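PbICP-C (Plasmodium berghei, PDB 3PNR) probably inhibits papain-like cysteine proteases of the malaria parasite or its host, as a falstatin-type inhibitor domain. Local coordinates at residues E78-L90 with S166-T179. Residues are numbered along the deposited sequence; the frame is centred on the assembly and turned at random.
Sequences EPIINPENFPTKL and SYYRPFSPTSGANT
Backbone approach between 78-90 and 166-179 is closest where Thr-88 passes Pro-170, with CA atoms 4.5 Å apart, and it widens to 8.0 Å between the CA atoms of Ile-81 and Thr-179. Phe-86 gives the largest single share of the contact. With CG beside its backbone N (chi1 -65°), its ring turns an edge to the face of Tyr-168, CD2 over the ring centre and 3.7 Å from Tyr-168 CG; the edge-to-face planes meet at 62°. Phe-86 CB adds a CH-pi contact over the Tyr-168 ring. From that ring the phenol reaches on to the next residue, Tyr-168 OH donating to Pro-87 O (2.8 Å) in the carbonyl plane, on a lone pair. Consistent with the immunoglobulin-like beta sandwich of chagasin-family inhibitors, 166-179 holds the end of strand 159-168, the start of antiparallel strand 178-186 and the loop between them. The loop containing 78-90 folds over it after strand 68-75, whose Leu-72 also touches Phe-86. A short 3-10 segment, 83-85, turns Pro-83 onto the Phe-86 ring and sets Pro-83 O 3.3 Å from Pro-173 CB. Ahead of this turn, Ile-81 CG2 meets Thr-179 OG1 tip to tip at 3.8 Å; that hydroxyl is hydrogen-bonded to Ser-166 OG. Flanking Pro-170, Arg-169 and Phe-171 meet another protein's chain through a salt bridge and an edge-to-face ring contact, respectively.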
ATOM      1  N   GLU B  78      28.007  10.704  17.723  1.00 73.63           N
ATOM      2  CA  GLU B  78      27.760  10.199  16.381  1.00 81.43           C
ATOM      3  C   GLU B  78      27.055   8.855  16.529  1.00 85.80           C
ATOM      4  O   GLU B  78      27.604   7.929  17.133  1.00 79.86           O
ATOM      5  CB  GLU B  78      29.070  10.027  15.619  1.00 87.31           C
ATOM      6  CG  GLU B  78      28.903   9.517  14.201  1.00 96.21           C
ATOM      7  CD  GLU B  78      30.234   9.283  13.510  1.00108.44           C
ATOM      8  OE1 GLU B  78      31.138   8.687  14.141  1.00108.73           O
ATOM      9  OE2 GLU B  78      30.376   9.695  12.336  1.00113.04           O
ATOM     10  N   PRO B  79      25.831   8.747  15.980  1.00 84.63           N
ATOM     11  CA  PRO B  79      24.961   7.587  16.210  1.00 76.59           C
ATOM     12  C   PRO B  79      25.344   6.371  15.363  1.00 71.13           C
ATOM     13  O   PRO B  79      25.667   6.498  14.178  1.00 68.79           O
ATOM     14  CB  PRO B  79      23.572   8.100  15.794  1.00 76.61           C
ATOM     15  CG  PRO B  79      23.758   9.560  15.406  1.00 80.16           C
ATOM     16  CD  PRO B  79      25.202   9.715  15.071  1.00 80.31           C
ATOM     17  N   ILE B  80      25.309   5.196  15.977  1.00 72.23           N
ATOM     18  CA  ILE B  80      25.519   3.955  15.247  1.00 79.37           C
ATOM     19  C   ILE B  80      24.149   3.408  14.850  1.00 81.11           C
ATOM     20  O   ILE B  80      23.309   3.140  15.709  1.00 86.90           O
ATOM     21  CB  ILE B  80      26.313   2.922  16.087  1.00 91.15           C
ATOM     22  CG1 ILE B  80      26.851   1.799  15.198  1.00 89.82           C
ATOM     23  CG2 ILE B  80      25.463   2.368  17.227  1.00 93.41           C
ATOM     24  CD1 ILE B  80      27.941   2.246  14.247  1.00 90.78           C
ATOM     25  N   ILE B  81      23.918   3.264  13.549  1.00 75.45           N
ATOM     26  CA  ILE B  81      22.589   2.922  13.045  1.00 69.77           C
ATOM     27  C   ILE B  81      22.337   1.423  12.948  1.00 66.43           C
ATOM     28  O   ILE B  81      22.973   0.734  12.152  1.00 67.19           O
ATOM     29  CB  ILE B  81      22.335   3.540  11.656  1.00 65.73           C
ATOM     30  CG1 ILE B  81      22.520   5.056  11.706  1.00 59.41           C
ATOM     31  CG2 ILE B  81      20.939   3.199  11.172  1.00 63.39           C
ATOM     32  CD1 ILE B  81      21.706   5.723  12.784  1.00 48.81           C
ATOM     33  N   ASN B  82      21.402   0.926  13.755  1.00 66.36           N
ATOM     34  CA  ASN B  82      20.962  -0.462  13.635  1.00 72.38           C
ATOM     35  C   ASN B  82      19.445  -0.611  13.491  1.00 69.15           C
ATOM     36  O   ASN B  82      18.710  -0.503  14.475  1.00 73.06           O
ATOM     37  CB  ASN B  82      21.468  -1.308  14.802  1.00 84.00           C
ATOM     38  CG  ASN B  82      21.343  -2.796  14.530  1.00100.46           C
ATOM     39  OD1 ASN B  82      21.333  -3.228  13.372  1.00106.17           O
ATOM     40  ND2 ASN B  82      21.240  -3.591  15.592  1.00102.71           N
ATOM     41  N   PRO B  83      18.977  -0.864  12.255  1.00 64.24           N
ATOM     42  CA  PRO B  83      17.552  -1.026  11.930  1.00 59.56           C
ATOM     43  C   PRO B  83      16.934  -2.212  12.660  1.00 61.05           C
ATOM     44  O   PRO B  83      15.737  -2.203  12.956  1.00 59.76           O
ATOM     45  CB  PRO B  83      17.562  -1.274  10.418  1.00 55.73           C
ATOM     46  CG  PRO B  83      18.857  -0.673   9.937  1.00 56.32           C
ATOM     47  CD  PRO B  83      19.826  -0.930  11.053  1.00 63.72           C
ATOM     48  N   GLU B  84      17.747  -3.225  12.941  1.00 59.60           N
ATOM     49  CA  GLU B  84      17.320  -4.325  13.789  1.00 66.52           C
ATOM     50  C   GLU B  84      16.613  -3.781  15.037  1.00 69.34           C
ATOM     51  O   GLU B  84      15.691  -4.408  15.562  1.00 65.55           O
ATOM     52  CB  GLU B  84      18.533  -5.150  14.217  1.00 79.93           C
ATOM     53  CG  GLU B  84      18.265  -6.636  14.368  1.00 95.99           C
ATOM     54  CD  GLU B  84      18.671  -7.430  13.136  1.00112.79           C
ATOM     55  OE1 GLU B  84      19.417  -6.883  12.292  1.00119.10           O
ATOM     56  OE2 GLU B  84      18.253  -8.603  13.015  1.00116.30           O
ATOM     57  N   ASN B  85      17.043  -2.606  15.497  1.00 66.23           N
ATOM     58  CA  ASN B  85      16.578  -2.063  16.772  1.00 65.42           C
ATOM     59  C   ASN B  85      15.558  -0.938  16.673  1.00 61.70           C
ATOM     60  O   ASN B  85      15.213  -0.325  17.690  1.00 55.75           O
ATOM     61  CB  ASN B  85      17.760  -1.581  17.610  1.00 77.40           C
ATOM     62  CG  ASN B  85      18.629  -2.719  18.091  1.00 89.16           C
ATOM     63  OD1 ASN B  85      18.142  -3.822  18.352  1.00 91.07           O
ATOM     64  ND2 ASN B  85      19.930  -2.459  18.213  1.00 91.66           N
ATOM     65  N   PHE B  86      15.088  -0.653  15.461  1.00 55.86           N
ATOM     66  CA  PHE B  86      14.041   0.345  15.289  1.00 52.83           C
ATOM     67  C   PHE B  86      12.742  -0.131  15.929  1.00 58.12           C
ATOM     68  O   PHE B  86      12.496  -1.337  16.035  1.00 61.46           O
ATOM     69  CB  PHE B  86      13.777   0.644  13.811  1.00 55.96           C
ATOM     70  CG  PHE B  86      14.931   1.280  13.093  1.00 57.04           C
ATOM     71  CD1 PHE B  86      16.047   1.721  13.785  1.00 52.52           C
ATOM     72  CD2 PHE B  86      14.882   1.468  11.716  1.00 59.18           C
ATOM     73  CE1 PHE B  86      17.104   2.315  13.118  1.00 45.66           C
ATOM     74  CE2 PHE B  86      15.937   2.066  11.041  1.00 54.34           C
ATOM     75  CZ  PHE B  86      17.052   2.491  11.748  1.00 51.44           C
ATOM     76  N   PRO B  87      11.894   0.825  16.334  1.00 57.40           N
ATOM     77  CA  PRO B  87      10.566   0.578  16.911  1.00 52.59           C
ATOM     78  C   PRO B  87       9.631  -0.160  15.944  1.00 55.19           C
ATOM     79  O   PRO B  87       9.472   0.252  14.790  1.00 50.73           O
ATOM     80  CB  PRO B  87      10.021   1.991  17.162  1.00 48.62           C
ATOM     81  CG  PRO B  87      11.184   2.913  17.049  1.00 47.12           C
ATOM     82  CD  PRO B  87      12.169   2.261  16.152  1.00 52.01           C
ATOM     83  N   THR B  88       9.011  -1.237  16.417  1.00 63.03           N
ATOM     84  CA  THR B  88       8.018  -1.956  15.621  1.00 63.50           C
ATOM     85  C   THR B  88       6.660  -1.281  15.756  1.00 67.10           C
ATOM     86  O   THR B  88       5.709  -1.619  15.047  1.00 75.22           O
ATOM     87  CB  THR B  88       7.889  -3.425  16.058  1.00 56.53           C
ATOM     88  OG1 THR B  88       7.618  -3.488  17.463  1.00 63.99           O
ATOM     89  CG2 THR B  88       9.164  -4.193  15.765  1.00 46.81           C
ATOM     90  N   LYS B  89       6.583  -0.320  16.667  1.00 64.26           N
ATOM     91  CA  LYS B  89       5.329   0.359  16.970  1.00 70.34           C
ATOM     92  C   LYS B  89       5.392   1.863  16.718  1.00 64.81           C
ATOM     93  O   LYS B  89       6.443   2.418  16.381  1.00 69.38           O
ATOM     94  CB  LYS B  89       4.911   0.083  18.418  1.00 82.02           C
ATOM     95  CG  LYS B  89       4.726  -1.399  18.713  1.00 91.98           C
ATOM     96  CD  LYS B  89       4.310  -1.651  20.153  1.00 98.73           C
ATOM     97  CE  LYS B  89       4.138  -3.146  20.412  1.00102.09           C
ATOM     98  NZ  LYS B  89       3.706  -3.443  21.808  1.00 99.62           N
ATOM     99  N   LEU B  90       4.250   2.515  16.887  1.00 54.32           N
ATOM    100  CA  LEU B  90       4.126   3.938  16.617  1.00 58.20           C
ATOM    101  C   LEU B  90       4.992   4.784  17.558  1.00 67.25           C
ATOM    102  O   LEU B  90       4.976   4.594  18.773  1.00 65.52           O
ATOM    103  CB  LEU B  90       2.659   4.350  16.728  1.00 61.93           C
ATOM    104  CG  LEU B  90       2.112   5.072  15.493  1.00 67.58           C
ATOM    105  CD1 LEU B  90       0.606   4.806  15.308  1.00 66.13           C
ATOM    106  CD2 LEU B  90       2.428   6.563  15.549  1.00 62.86           C
ATOM    107  N   SER B 166      14.476   8.016   9.672  1.00 58.38           N
ATOM    108  CA  SER B 166      14.539   6.850   8.814  1.00 46.53           C
ATOM    109  C   SER B 166      13.205   6.531   8.179  1.00 48.65           C
ATOM    110  O   SER B 166      12.150   6.712   8.785  1.00 49.84           O
ATOM    111  CB  SER B 166      15.084   5.637   9.563  1.00 48.70           C
ATOM    112  OG  SER B 166      15.736   4.758   8.658  1.00 55.43           O
ATOM    113  N   TYR B 167      13.289   6.067   6.937  1.00 52.60           N
ATOM    114  CA  TYR B 167      12.163   5.591   6.156  1.00 44.41           C
ATOM    115  C   TYR B 167      12.289   4.081   6.190  1.00 50.17           C
ATOM    116  O   TYR B 167      13.194   3.513   5.572  1.00 46.86           O
ATOM    117  CB  TYR B 167      12.319   6.099   4.724  1.00 53.44           C
ATOM    118  CG  TYR B 167      11.086   6.036   3.843  1.00 57.34           C
ATOM    119  CD1 TYR B 167       9.901   6.653   4.222  1.00 60.09           C
ATOM    120  CD2 TYR B 167      11.127   5.398   2.605  1.00 54.85           C
ATOM    121  CE1 TYR B 167       8.779   6.610   3.403  1.00 59.42           C
ATOM    122  CE2 TYR B 167      10.020   5.354   1.783  1.00 52.38           C
ATOM    123  CZ  TYR B 167       8.849   5.962   2.184  1.00 59.40           C
ATOM    124  OH  TYR B 167       7.745   5.914   1.369  1.00 60.10           O
ATOM    125  N   TYR B 168      11.406   3.430   6.941  1.00 52.21           N
ATOM    126  CA  TYR B 168      11.478   1.982   7.099  1.00 45.28           C
ATOM    127  C   TYR B 168      10.088   1.373   7.276  1.00 42.44           C
ATOM    128  O   TYR B 168       9.102   2.092   7.423  1.00 37.25           O
ATOM    129  CB  TYR B 168      12.415   1.601   8.265  1.00 36.77           C
ATOM    130  CG  TYR B 168      11.849   1.845   9.646  1.00 40.64           C
ATOM    131  CD1 TYR B 168      11.832   3.125  10.198  1.00 52.04           C
ATOM    132  CD2 TYR B 168      11.325   0.800  10.399  1.00 41.55           C
ATOM    133  CE1 TYR B 168      11.306   3.355  11.460  1.00 53.87           C
ATOM    134  CE2 TYR B 168      10.786   1.019  11.663  1.00 42.96           C
ATOM    135  CZ  TYR B 168      10.786   2.299  12.193  1.00 53.21           C
ATOM    136  OH  TYR B 168      10.263   2.527  13.453  1.00 51.08           O
ATOM    137  N   ARG B 169      10.020   0.045   7.236  1.00 40.04           N
ATOM    138  CA  ARG B 169       8.792  -0.673   7.555  1.00 46.19           C
ATOM    139  C   ARG B 169       8.859  -1.225   8.981  1.00 45.29           C
ATOM    140  O   ARG B 169       9.768  -1.990   9.316  1.00 38.82           O
ATOM    141  CB  ARG B 169       8.571  -1.832   6.578  1.00 46.26           C
ATOM    142  CG  ARG B 169       8.408  -1.443   5.124  1.00 45.68           C
ATOM    143  CD  ARG B 169       8.191  -2.683   4.273  1.00 47.68           C
ATOM    144  NE  ARG B 169       7.439  -2.415   3.048  1.00 51.86           N
ATOM    145  CZ  ARG B 169       7.142  -3.341   2.136  1.00 50.14           C
ATOM    146  NH1 ARG B 169       7.535  -4.599   2.305  1.00 39.62           N
ATOM    147  NH2 ARG B 169       6.453  -3.013   1.053  1.00 48.26           N
ATOM    148  N   PRO B 170       7.893  -0.837   9.822  1.00 40.38           N
ATOM    149  CA  PRO B 170       7.807  -1.271  11.222  1.00 40.30           C
ATOM    150  C   PRO B 170       7.699  -2.784  11.346  1.00 51.33           C
ATOM    151  O   PRO B 170       8.152  -3.374  12.329  1.00 60.01           O
ATOM    152  CB  PRO B 170       6.512  -0.620  11.704  1.00 50.45           C
ATOM    153  CG  PRO B 170       6.328   0.564  10.804  1.00 50.93           C
ATOM    154  CD  PRO B 170       6.862   0.154   9.475  1.00 41.40           C
ATOM    155  N   PHE B 171       7.089  -3.402  10.343  1.00 52.89           N
ATOM    156  CA  PHE B 171       6.858  -4.834  10.355  1.00 49.24           C
ATOM    157  C   PHE B 171       8.009  -5.594   9.709  1.00 58.77           C
ATOM    158  O   PHE B 171       7.998  -6.828   9.678  1.00 57.80           O
ATOM    159  CB  PHE B 171       5.541  -5.162   9.651  1.00 42.52           C
ATOM    160  CG  PHE B 171       5.430  -4.598   8.252  1.00 34.94           C
ATOM    161  CD1 PHE B 171       4.893  -3.340   8.040  1.00 37.61           C
ATOM    162  CD2 PHE B 171       5.843  -5.342   7.150  1.00 31.87           C
ATOM    163  CE1 PHE B 171       4.780  -2.823   6.761  1.00 41.30           C
ATOM    164  CE2 PHE B 171       5.726  -4.840   5.868  1.00 30.40           C
ATOM    165  CZ  PHE B 171       5.193  -3.573   5.672  1.00 39.31           C
ATOM    166  N   SER B 172       8.990  -4.853   9.187  1.00 60.80           N
ATOM    167  CA  SER B 172      10.195  -5.445   8.600  1.00 61.38           C
ATOM    168  C   SER B 172      11.312  -4.410   8.429  1.00 61.74           C
ATOM    169  O   SER B 172      11.683  -4.063   7.303  1.00 58.95           O
ATOM    170  CB  SER B 172       9.883  -6.109   7.260  1.00 61.67           C
ATOM    171  OG  SER B 172      10.828  -7.132   6.989  1.00 65.94           O
ATOM    172  N   PRO B 173      11.856  -3.931   9.562  1.00 56.20           N
ATOM    173  CA  PRO B 173      12.802  -2.813   9.672  1.00 50.20           C
ATOM    174  C   PRO B 173      14.115  -3.007   8.918  1.00 53.56           C
ATOM    175  O   PRO B 173      14.745  -2.026   8.538  1.00 54.82           O
ATOM    176  CB  PRO B 173      13.064  -2.730  11.174  1.00 44.84           C
ATOM    177  CG  PRO B 173      11.877  -3.356  11.797  1.00 40.88           C
ATOM    178  CD  PRO B 173      11.492  -4.461  10.887  1.00 46.59           C
ATOM    179  N   THR B 174      14.528  -4.246   8.698  1.00 59.93           N
ATOM    180  CA  THR B 174      15.790  -4.488   8.001  1.00 59.39           C
ATOM    181  C   THR B 174      15.616  -4.417   6.485  1.00 59.03           C
ATOM    182  O   THR B 174      16.583  -4.246   5.748  1.00 60.40           O
ATOM    183  CB  THR B 174      16.392  -5.842   8.396  1.00 57.70           C
ATOM    184  OG1 THR B 174      15.363  -6.837   8.386  1.00 65.53           O
ATOM    185  CG2 THR B 174      16.990  -5.766   9.796  1.00 56.15           C
ATOM    186  N   SER B 175      14.373  -4.529   6.032  1.00 52.95           N
ATOM    187  CA  SER B 175      14.074  -4.514   4.609  1.00 48.16           C
ATOM    188  C   SER B 175      14.156  -3.116   4.021  1.00 49.88           C
ATOM    189  O   SER B 175      13.152  -2.413   3.940  1.00 62.37           O
ATOM    190  CB  SER B 175      12.679  -5.099   4.347  1.00 56.62           C
ATOM    191  OG  SER B 175      12.515  -6.369   4.967  1.00 59.90           O
ATOM    192  N   GLY B 176      15.356  -2.713   3.617  1.00 52.06           N
ATOM    193  CA  GLY B 176      15.544  -1.510   2.822  1.00 47.29           C
ATOM    194  C   GLY B 176      15.307  -0.201   3.541  1.00 56.16           C
ATOM    195  O   GLY B 176      14.718   0.726   2.978  1.00 66.71           O
ATOM    196  N   ALA B 177      15.780  -0.116   4.781  1.00 54.88           N
ATOM    197  CA  ALA B 177      15.677   1.115   5.558  1.00 54.60           C
ATOM    198  C   ALA B 177      16.641   2.195   5.061  1.00 55.04           C
ATOM    199  O   ALA B 177      17.850   1.973   4.992  1.00 61.38           O
ATOM    200  CB  ALA B 177      15.904   0.832   7.047  1.00 44.52           C
ATOM    201  N   ASN B 178      16.088   3.355   4.702  1.00 51.40           N
ATOM    202  CA  ASN B 178      16.878   4.513   4.293  1.00 52.84           C
ATOM    203  C   ASN B 178      16.980   5.509   5.448  1.00 62.31           C
ATOM    204  O   ASN B 178      15.991   6.151   5.820  1.00 68.38           O
ATOM    205  CB  ASN B 178      16.252   5.217   3.083  1.00 54.45           C
ATOM    206  CG  ASN B 178      16.381   4.418   1.796  1.00 59.66           C
ATOM    207  OD1 ASN B 178      17.038   4.853   0.850  1.00 64.97           O
ATOM    208  ND2 ASN B 178      15.743   3.253   1.748  1.00 58.35           N
ATOM    209  N   THR B 179      18.180   5.652   6.003  1.00 51.78           N
ATOM    210  CA  THR B 179      18.368   6.472   7.189  1.00 43.67           C
ATOM    211  C   THR B 179      19.041   7.794   6.856  1.00 60.42           C
ATOM    212  O   THR B 179      20.026   7.827   6.115  1.00 71.01           O
ATOM    213  CB  THR B 179      19.179   5.711   8.227  1.00 45.97           C
ATOM    214  OG1 THR B 179      18.591   4.412   8.414  1.00 52.12           O
ATOM    215  CG2 THR B 179      19.211   6.462   9.548  1.00 39.80           C
TER